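Local coordinates for conserved hypothetical protein (Deinococcus radiodurans, PDB 2A1V), which is of unknown function but belongs to the YjbR (DUF419) family and might bind DNA, at residues T5-V10 with R14-E19; V93-T98 with E102-L107; R45-T50 with E106-S111; T26-F29 with L34-K37. All coordinates share one frame; numbering follows the deposited sequence. Where two conformers were deposited one is given.

Contact 1: residues T5-V10 with R14-E19; sequences TPMQTV and RSVCDE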
# COMPACT_ATOMS: atom_id res chain seq x y z
N THR A 5 -12.29 6.21 -5.86
CA THR A 5 -11.70 7.53 -5.93
C THR A 5 -10.70 7.53 -7.09
O THR A 5 -10.30 6.45 -7.60
CB THR A 5 -10.96 7.92 -4.63
OG1 THR A 5 -9.80 7.10 -4.45
CG2 THR A 5 -11.90 7.88 -3.41
N PRO A 6 -10.25 8.73 -7.47
CA PRO A 6 -9.19 8.91 -8.46
C PRO A 6 -7.77 8.42 -8.05
O PRO A 6 -6.87 8.52 -8.87
CB PRO A 6 -9.14 10.42 -8.62
CG PRO A 6 -10.43 10.93 -8.02
CD PRO A 6 -10.75 10.01 -6.95
N MET A 7 -7.57 7.96 -6.81
CA MET A 7 -6.25 7.59 -6.26
C MET A 7 -5.10 8.57 -6.60
O MET A 7 -4.05 8.19 -7.17
CB MET A 7 -5.89 6.18 -6.67
CG MET A 7 -6.81 5.13 -6.08
SD MET A 7 -6.68 4.93 -4.28
CE MET A 7 -5.12 4.04 -4.20
N GLN A 8 -5.33 9.83 -6.27
CA GLN A 8 -4.42 10.88 -6.62
C GLN A 8 -4.07 11.79 -5.43
O GLN A 8 -3.11 12.60 -5.52
CB GLN A 8 -4.95 11.65 -7.85
CG GLN A 8 -4.65 10.91 -9.18
CD GLN A 8 -4.97 11.70 -10.45
OE1 GLN A 8 -4.37 12.74 -10.71
NE2 GLN A 8 -5.92 11.21 -11.25
N THR A 9 -4.82 11.67 -4.32
CA THR A 9 -4.56 12.50 -3.15
C THR A 9 -4.39 11.65 -1.92
O THR A 9 -4.79 10.51 -1.87
CB THR A 9 -5.76 13.48 -2.84
OG1 THR A 9 -6.92 12.72 -2.49
CG2 THR A 9 -6.10 14.40 -4.06
N VAL A 10 -3.85 12.26 -0.89
CA VAL A 10 -3.66 11.65 0.40
C VAL A 10 -5.01 11.24 0.94
O VAL A 10 -5.11 10.18 1.53
CB VAL A 10 -2.95 12.63 1.41
CG1 VAL A 10 -2.75 12.00 2.75
CG2 VAL A 10 -1.61 13.05 0.87
N ARG A 14 -6.03 7.69 2.52
CA ARG A 14 -6.67 7.56 3.82
C ARG A 14 -7.98 6.82 3.70
O ARG A 14 -8.26 5.94 4.48
CB ARG A 14 -6.91 8.93 4.46
CG ARG A 14 -5.68 9.62 4.92
CD ARG A 14 -5.84 10.41 6.15
NE ARG A 14 -4.56 10.87 6.63
CZ ARG A 14 -4.01 12.01 6.28
NH1 ARG A 14 -4.66 12.82 5.48
NH2 ARG A 14 -2.84 12.34 6.76
N SER A 15 -8.77 7.17 2.70
CA SER A 15 -10.07 6.59 2.54
C SER A 15 -10.01 5.07 2.37
O SER A 15 -10.95 4.37 2.75
CB SER A 15 -10.87 7.26 1.38
OG SER A 15 -10.47 6.79 0.08
N VAL A 16 -8.93 4.57 1.76
CA VAL A 16 -8.79 3.15 1.54
C VAL A 16 -8.27 2.54 2.83
O VAL A 16 -8.86 1.59 3.37
CB VAL A 16 -7.85 2.85 0.36
CG1 VAL A 16 -7.44 1.37 0.35
CG2 VAL A 16 -8.54 3.25 -0.94
N CYS A 17 -7.24 3.15 3.40
CA CYS A 17 -6.55 2.58 4.58
C CYS A 17 -7.38 2.64 5.88
O CYS A 17 -7.22 1.80 6.72
CB CYS A 17 -5.15 3.21 4.75
SG CYS A 17 -4.12 2.90 3.34
N ASP A 18 -8.26 3.63 5.99
CA ASP A 18 -9.15 3.80 7.14
C ASP A 18 -10.07 2.58 7.31
O ASP A 18 -10.52 2.31 8.42
CB ASP A 18 -10.05 5.04 7.00
CG ASP A 18 -9.36 6.35 7.37
OD1 ASP A 18 -8.22 6.37 7.89
OD2 ASP A 18 -9.98 7.39 7.13
N GLU A 19 -10.37 1.88 6.23
CA GLU A 19 -11.21 0.67 6.26
C GLU A 19 -10.49 -0.66 6.58
O GLU A 19 -11.15 -1.71 6.69
CB GLU A 19 -11.80 0.41 4.91
CG GLU A 19 -12.36 1.58 4.21
CD GLU A 19 -12.49 1.23 2.75
OE1 GLU A 19 -11.76 0.25 2.36
OE2 GLU A 19 -13.28 1.90 2.01
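Thr5 opens the contact by laying its methyl CG2 against the hydroxyl of Ser15, CG2 to OG at 3.9 Å; that hydroxyl is already engaged with the backbone O of Asp12. Met7, bent at chi2 and chi3, folds back so that SD reaches Val16 CG2 at 4.2 Å, the two side chains crossing at about a right angle. Met7 is buried, its side chain also touching Leu104 and Leu108 of helix 101-119. Thr9 is the N-cap of helix 10-17, its OG1 taking the amide of Asp12. Val10 begins the first turn: its O receives the amide of Arg14 at 2.8 Å in a nearly straight i to i+4 bond (173°). CG1 of Val10, anti to the backbone N (chi1 -180°), points along the turn and lies under one face of the Arg14 guanidinium, 3.4 Å from NH1 and toward the rim of the group. NE of Arg14 is salt-bridged to Glu25. A leucine here would lack the guanidinium and would probably leave Glu25 without its charged mate and Val10 CG1 without its flat cover. The valine thus shields one face of a planar cation whose NE is paired with Glu25.

Contact 2: residues V93-T98 with E102-L107; sequences VTLDGT and ELLGEL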
# COMPACT_ATOMS: atom_id res chain seq x y z
N VAL A 93 4.79 3.99 -7.19
CA VAL A 93 3.84 4.38 -8.23
C VAL A 93 3.55 5.87 -8.16
O VAL A 93 3.16 6.39 -7.07
CB VAL A 93 2.49 3.66 -8.08
CG1 VAL A 93 1.64 3.91 -9.28
CG2 VAL A 93 2.70 2.20 -7.92
N THR A 94 3.72 6.54 -9.30
CA THR A 94 3.37 7.96 -9.39
C THR A 94 1.85 8.10 -9.49
O THR A 94 1.23 7.53 -10.39
CB THR A 94 4.08 8.61 -10.60
OG1 THR A 94 5.45 8.22 -10.59
CG2 THR A 94 3.99 10.14 -10.56
N LEU A 95 1.25 8.83 -8.56
CA LEU A 95 -0.21 9.03 -8.58
C LEU A 95 -0.63 10.26 -9.41
O LEU A 95 -1.13 11.29 -8.90
CB LEU A 95 -0.74 9.12 -7.16
CG LEU A 95 -0.40 7.97 -6.21
CD1 LEU A 95 -1.13 8.27 -4.90
CD2 LEU A 95 -0.79 6.61 -6.76
N ASP A 96 -0.43 10.14 -10.71
CA ASP A 96 -0.74 11.21 -11.66
C ASP A 96 -1.83 10.83 -12.62
O ASP A 96 -2.04 11.53 -13.60
CB ASP A 96 0.51 11.60 -12.45
CG ASP A 96 1.14 10.47 -13.19
OD1 ASP A 96 0.61 9.32 -13.15
OD2 ASP A 96 2.19 10.71 -13.81
N GLY A 97 -2.52 9.72 -12.38
CA GLY A 97 -3.62 9.35 -13.25
C GLY A 97 -3.25 8.44 -14.40
O GLY A 97 -4.12 8.02 -15.16
N THR A 98 -1.96 8.08 -14.50
CA THR A 98 -1.45 7.27 -15.58
C THR A 98 -1.62 5.80 -15.32
O THR A 98 -1.53 5.01 -16.24
CB THR A 98 0.06 7.59 -15.85
OG1 THR A 98 0.85 7.53 -14.64
CG2 THR A 98 0.19 8.95 -16.43
N GLU A 102 -8.48 1.84 -10.23
CA GLU A 102 -8.97 0.57 -9.71
C GLU A 102 -7.78 -0.37 -9.46
O GLU A 102 -7.72 -0.97 -8.40
CB GLU A 102 -10.04 -0.02 -10.64
CG GLU A 102 -10.50 -1.43 -10.35
CD GLU A 102 -11.52 -1.85 -11.37
OE1 GLU A 102 -12.67 -1.40 -11.23
OE2 GLU A 102 -11.15 -2.54 -12.33
N LEU A 103 -6.84 -0.44 -10.41
CA LEU A 103 -5.62 -1.20 -10.20
C LEU A 103 -4.85 -0.70 -8.96
O LEU A 103 -4.43 -1.50 -8.12
CB LEU A 103 -4.74 -1.15 -11.44
CG LEU A 103 -3.36 -1.79 -11.29
CD1 LEU A 103 -3.45 -3.27 -10.89
CD2 LEU A 103 -2.57 -1.65 -12.64
N LEU A 104 -4.67 0.61 -8.87
CA LEU A 104 -3.97 1.25 -7.72
C LEU A 104 -4.59 0.88 -6.38
O LEU A 104 -3.88 0.61 -5.45
CB LEU A 104 -3.96 2.76 -7.88
CG LEU A 104 -3.11 3.34 -9.04
CD1 LEU A 104 -3.33 4.83 -9.17
CD2 LEU A 104 -1.65 3.09 -8.87
N GLY A 105 -5.93 0.93 -6.31
CA GLY A 105 -6.71 0.56 -5.11
C GLY A 105 -6.44 -0.87 -4.66
O GLY A 105 -6.14 -1.14 -3.47
N GLU A 106 -6.55 -1.77 -5.62
CA GLU A 106 -6.24 -3.18 -5.44
C GLU A 106 -4.78 -3.44 -5.06
O GLU A 106 -4.49 -4.41 -4.30
CB GLU A 106 -6.53 -3.88 -6.74
CG GLU A 106 -6.39 -5.40 -6.72
CD GLU A 106 -5.24 -5.95 -7.59
OE1 GLU A 106 -5.23 -5.68 -8.84
OE2 GLU A 106 -4.40 -6.71 -7.02
N LEU A 107 -3.84 -2.65 -5.59
CA LEU A 107 -2.43 -2.85 -5.23
C LEU A 107 -2.24 -2.43 -3.80
O LEU A 107 -1.51 -3.10 -3.06
CB LEU A 107 -1.46 -2.11 -6.12
CG LEU A 107 -1.42 -2.64 -7.55
CD1 LEU A 107 -0.55 -1.64 -8.40
CD2 LEU A 107 -0.93 -4.03 -7.57
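Rings and guanidinium groups take no part where Val93 and Leu95 meet Leu104, so no aromatic face or edge is involved; the planar group nearby is the carboxylate of Asp96, in the turn that follows. Its OD1 is met by the amide of Thr98 at 3.2 Å from above the carboxylate plane, 44° out of it, which makes an Asx turn. Across the contact everything is aliphatic. Leu104 offers both branches: CD2 presses on Val93 CG1 at 3.4 Å, tighter than ordinary van der Waals contact, while CD1 rests 3.9 Å from Leu95 CD2. With CG anti to its carbonyl carbon (chi1 -67°), Leu104 leans out from helix 101-119 into the angle between Val93 and Leu95. The arrangement is the short connection from strand 90-94 to the long helix that packs on the antiparallel sheet, turned sharply just after the strand. Leu95 sits at the centre of an inverse gamma turn, closed by a weak bond of 3.1 Å from Asp96 N to Thr94 O. Met7 and Val99 also touch Leu104, and Leu59 of strand 58-62 lies against Leu95.

Contact 3: residues R45-T50 with E106-S111; sequences RMYALT and ELLRGS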
# COMPACT_ATOMS: atom_id res chain seq x y z
N ARG A 45 3.70 -3.33 11.13
CA ARG A 45 4.52 -3.52 9.94
C ARG A 45 4.04 -2.63 8.79
O ARG A 45 2.87 -2.66 8.43
CB ARG A 45 4.47 -4.99 9.49
CG ARG A 45 4.94 -6.05 10.53
CD ARG A 45 6.46 -6.12 10.67
NE ARG A 45 6.96 -5.25 11.74
CZ ARG A 45 7.47 -5.64 12.91
NH1 ARG A 45 7.62 -6.91 13.25
NH2 ARG A 45 7.86 -4.71 13.76
N MET A 46 4.94 -1.86 8.20
CA MET A 46 4.62 -0.95 7.10
C MET A 46 4.12 -1.66 5.83
O MET A 46 4.66 -2.68 5.42
CB MET A 46 5.79 -0.00 6.77
CG MET A 46 7.04 -0.67 6.35
SD MET A 46 8.57 0.36 6.41
CE MET A 46 8.10 1.67 5.37
N TYR A 47 3.07 -1.10 5.22
CA TYR A 47 2.55 -1.63 3.99
C TYR A 47 2.34 -0.59 2.89
O TYR A 47 2.04 -0.96 1.77
CB TYR A 47 1.24 -2.43 4.25
CG TYR A 47 0.04 -1.59 4.63
CD1 TYR A 47 -0.77 -1.02 3.65
CD2 TYR A 47 -0.28 -1.36 5.98
CE1 TYR A 47 -1.87 -0.24 4.00
CE2 TYR A 47 -1.37 -0.58 6.33
CZ TYR A 47 -2.17 -0.04 5.34
OH TYR A 47 -3.26 0.74 5.69
N ALA A 48 2.40 0.70 3.23
CA ALA A 48 2.33 1.76 2.21
C ALA A 48 3.01 3.02 2.75
O ALA A 48 3.00 3.25 3.95
CB ALA A 48 0.96 2.05 1.84
N LEU A 49 3.63 3.80 1.86
CA LEU A 49 4.26 5.05 2.27
C LEU A 49 4.11 6.10 1.16
O LEU A 49 4.15 5.75 -0.05
CB LEU A 49 5.77 4.90 2.52
CG LEU A 49 6.47 3.82 3.29
CD1 LEU A 49 6.33 2.42 2.62
CD2 LEU A 49 7.95 4.29 3.36
N THR A 50 4.00 7.36 1.54
CA THR A 50 4.05 8.43 0.53
C THR A 50 4.56 9.72 1.16
O THR A 50 4.31 9.96 2.34
CB THR A 50 2.65 8.70 -0.14
OG1 THR A 50 2.79 9.51 -1.35
CG2 THR A 50 1.70 9.33 0.85
N GLU A 106 -6.55 -1.77 -5.62
CA GLU A 106 -6.24 -3.18 -5.44
C GLU A 106 -4.78 -3.44 -5.06
O GLU A 106 -4.49 -4.41 -4.30
CB GLU A 106 -6.53 -3.88 -6.74
CG GLU A 106 -6.39 -5.40 -6.72
CD GLU A 106 -5.24 -5.95 -7.59
OE1 GLU A 106 -5.23 -5.68 -8.84
OE2 GLU A 106 -4.40 -6.71 -7.02
N LEU A 107 -3.84 -2.65 -5.59
CA LEU A 107 -2.43 -2.85 -5.23
C LEU A 107 -2.24 -2.43 -3.80
O LEU A 107 -1.51 -3.10 -3.06
CB LEU A 107 -1.46 -2.11 -6.12
CG LEU A 107 -1.42 -2.64 -7.55
CD1 LEU A 107 -0.55 -1.64 -8.40
CD2 LEU A 107 -0.93 -4.03 -7.57
N LEU A 108 -2.96 -1.39 -3.39
CA LEU A 108 -2.85 -0.88 -2.02
C LEU A 108 -3.42 -1.87 -1.02
O LEU A 108 -2.79 -2.21 -0.04
CB LEU A 108 -3.50 0.48 -1.96
CG LEU A 108 -3.58 1.16 -0.59
CD1 LEU A 108 -2.23 1.27 0.13
CD2 LEU A 108 -4.21 2.50 -0.77
N ARG A 109 -4.58 -2.41 -1.33
CA ARG A 109 -5.17 -3.50 -0.54
C ARG A 109 -4.32 -4.75 -0.59
O ARG A 109 -4.17 -5.41 0.43
CB ARG A 109 -6.58 -3.84 -1.02
CG ARG A 109 -7.52 -2.72 -0.72
CD ARG A 109 -8.92 -2.92 -1.35
NE ARG A 109 -9.87 -2.40 -0.37
CZ ARG A 109 -10.95 -3.05 0.06
NH1 ARG A 109 -11.28 -4.24 -0.49
NH2 ARG A 109 -11.69 -2.49 1.02
N GLY A 110 -3.73 -5.03 -1.75
CA GLY A 110 -2.86 -6.18 -1.87
C GLY A 110 -1.60 -6.11 -0.99
O GLY A 110 -1.13 -7.15 -0.45
N SER A 111 -1.03 -4.91 -0.89
CA SER A 111 0.20 -4.68 -0.12
C SER A 111 -0.09 -4.96 1.38
O SER A 111 0.62 -5.70 2.03
CB SER A 111 0.71 -3.24 -0.33
OG SER A 111 1.87 -2.99 0.44
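Tyr47 meets helix 101-119 with its CB, its ring edge and its carbonyl. Its CB lies 3.9 Å from Ser111 OG. From there CG turns into the space between the backbone N and the carbonyl carbon (chi1 71°), which swings the ring across the helix toward Leu108. CE1 then reaches Leu108 CD1 at 4.2 Å, the methyl standing at the ring edge near its plane. At the tip, OH is hydrogen-bonded to Ser23 OG, and the ring also makes an edge-to-face pair with Tyr112. The same methyl, CD1 of Leu108, touches Ala48 CB at 3.7 Å, so one leucine branch fits between two consecutive residues of the strand. Both can face the helix because Tyr47 and Ala48 lie opposite Phe36 of the neighbouring strand in a classic beta bulge. Strand 45-50 and helix 106-111 run nearly antiparallel, 152° apart, with axes 7.9 Å from each other at closest approach. Ser111 OG, anti to its backbone N (chi1 178°), donates to Tyr47 O; the 2.4 Å separation is very short, so its exact length is doubtful. Ser111 OG is also bonded to Lys62 N. In this buried layer the hydroxyl appears to link a carbonyl of one strand and an amide of the next, while Leu108 supplies the apolar filling beside it.

Contact 4: residues T26-F29 with L34-K37; sequences TFPF and LVFK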
# COMPACT_ATOMS: atom_id res chain seq x y z
N THR A 26 1.51 7.07 10.77
CA THR A 26 2.64 7.67 11.49
C THR A 26 3.55 8.38 10.49
O THR A 26 3.41 8.20 9.26
CB THR A 26 3.53 6.64 12.28
OG1 THR A 26 3.93 5.54 11.44
CG2 THR A 26 2.83 6.15 13.51
N PHE A 27 4.44 9.19 11.05
CA PHE A 27 5.50 9.88 10.33
C PHE A 27 6.83 9.54 11.04
O PHE A 27 7.31 10.32 11.84
CB PHE A 27 5.27 11.40 10.38
CG PHE A 27 4.16 11.90 9.49
CD1 PHE A 27 4.41 12.26 8.18
CD2 PHE A 27 2.88 12.03 9.97
CE1 PHE A 27 3.41 12.76 7.37
CE2 PHE A 27 1.85 12.52 9.15
CZ PHE A 27 2.12 12.89 7.86
N PRO A 28 7.37 8.31 10.84
CA PRO A 28 8.55 7.87 11.61
C PRO A 28 9.91 8.43 11.14
O PRO A 28 10.95 8.16 11.75
CB PRO A 28 8.52 6.34 11.45
CG PRO A 28 7.88 6.14 10.10
CD PRO A 28 6.93 7.28 9.87
N PHE A 29 9.91 9.16 10.04
CA PHE A 29 11.09 9.82 9.51
C PHE A 29 11.09 11.28 9.98
O PHE A 29 10.22 11.70 10.75
CB PHE A 29 11.09 9.61 7.99
CG PHE A 29 10.91 8.14 7.61
CD1 PHE A 29 11.69 7.15 8.20
CD2 PHE A 29 9.89 7.72 6.78
CE1 PHE A 29 11.52 5.78 7.89
CE2 PHE A 29 9.72 6.37 6.45
CZ PHE A 29 10.52 5.40 7.01
N LEU A 34 4.44 10.00 5.21
CA LEU A 34 3.35 9.28 5.82
C LEU A 34 3.49 7.76 5.59
O LEU A 34 3.64 7.28 4.47
CB LEU A 34 2.04 9.77 5.22
CG LEU A 34 0.73 9.21 5.79
CD1 LEU A 34 0.52 9.50 7.33
CD2 LEU A 34 -0.41 9.79 4.97
N VAL A 35 3.45 7.03 6.70
CA VAL A 35 3.62 5.58 6.71
C VAL A 35 2.37 4.91 7.31
O VAL A 35 1.89 5.26 8.37
CB VAL A 35 4.88 5.19 7.49
CG1 VAL A 35 5.15 3.69 7.37
CG2 VAL A 35 6.11 5.96 6.99
N PHE A 36 1.82 3.98 6.55
CA PHE A 36 0.71 3.14 6.99
C PHE A 36 1.28 1.81 7.43
O PHE A 36 2.01 1.14 6.69
CB PHE A 36 -0.33 2.94 5.90
CG PHE A 36 -0.90 4.21 5.36
CD1 PHE A 36 -0.29 4.87 4.30
CD2 PHE A 36 -2.07 4.73 5.91
CE1 PHE A 36 -0.81 6.06 3.79
CE2 PHE A 36 -2.64 5.90 5.39
CZ PHE A 36 -2.00 6.57 4.34
N LYS A 37 0.94 1.45 8.66
CA LYS A 37 1.43 0.22 9.28
C LYS A 37 0.21 -0.57 9.76
O LYS A 37 -0.85 0.00 10.04
CB LYS A 37 2.39 0.55 10.43
CG LYS A 37 3.74 1.16 9.99
CD LYS A 37 4.65 1.54 11.18
CE LYS A 37 6.11 1.79 10.77
NZ LYS A 37 7.05 2.24 11.88
O HOH W 1 5.93 4.47 13.15
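Thr26 and Val35 form an antiparallel hydrogen-bonded pair, Thr26 N giving to Val35 O at 3.0 Å and Val35 N giving to Thr26 O at 2.8 Å. They are the last bridge of a beta-hairpin joining the outermost strand 23-26 to strand 33-38; beyond it the chain of 26-29 veers off, its end-to-end direction 119° from that of 34-37. Phe27 folds its ring back over Leu34, whose CD1 stands over one ring face in a CH-pi contact, 4.1 Å from the centroid and 28° off the normal. CG of Leu34 is anti to the backbone N (chi1 -176°), which brings that methyl to the ring. On the side of the sheet shared by Thr26 and Val35, Pro28 closes tightly on the valine, CD to CG2 at only 3.3 Å. Phe29 crosses Val35 at about a right angle, its CE2 3.7 Å from the same CG2. Near Thr26, Lys37 stretches out fully and crosses the threonine; in one of its two modelled conformers, NZ donates to a water that also bonds Thr26 OG1, so this bridge is tentative. Phe27, Pro28 and Phe29 are exposed, while Leu34 and Val35 are buried, partly by these side chains and partly by Val10, Arg14 and Met46. Pro28 CG sits over the centre of the Phe29 ring, 4.0 Å above its plane.

How the contacts relate
From the N terminus, contact 1 closes the lead-in loop onto helix 10-17, and contact 4 then closes the hairpin between strands 23-26 and 33-38. Contact 3 opens on the next strand, 43-51, paired with 33-38 through backbone bonds between Leu34 and Thr50 and between Phe36 and Tyr47, and closes only on helix 101-119. Contact 2 falls inside that long span, joining strand 90-94 to the same helix, where it shares Glu106 and Leu107 with contact 3. The N-terminal segments bridge the others: Met7 and Gln8 pack on the turn of contact 2, Cys17 touches Phe36, and Glu19 is salt-bridged to Arg109. Helix 10-17, sheet and long helix are thereby tied together.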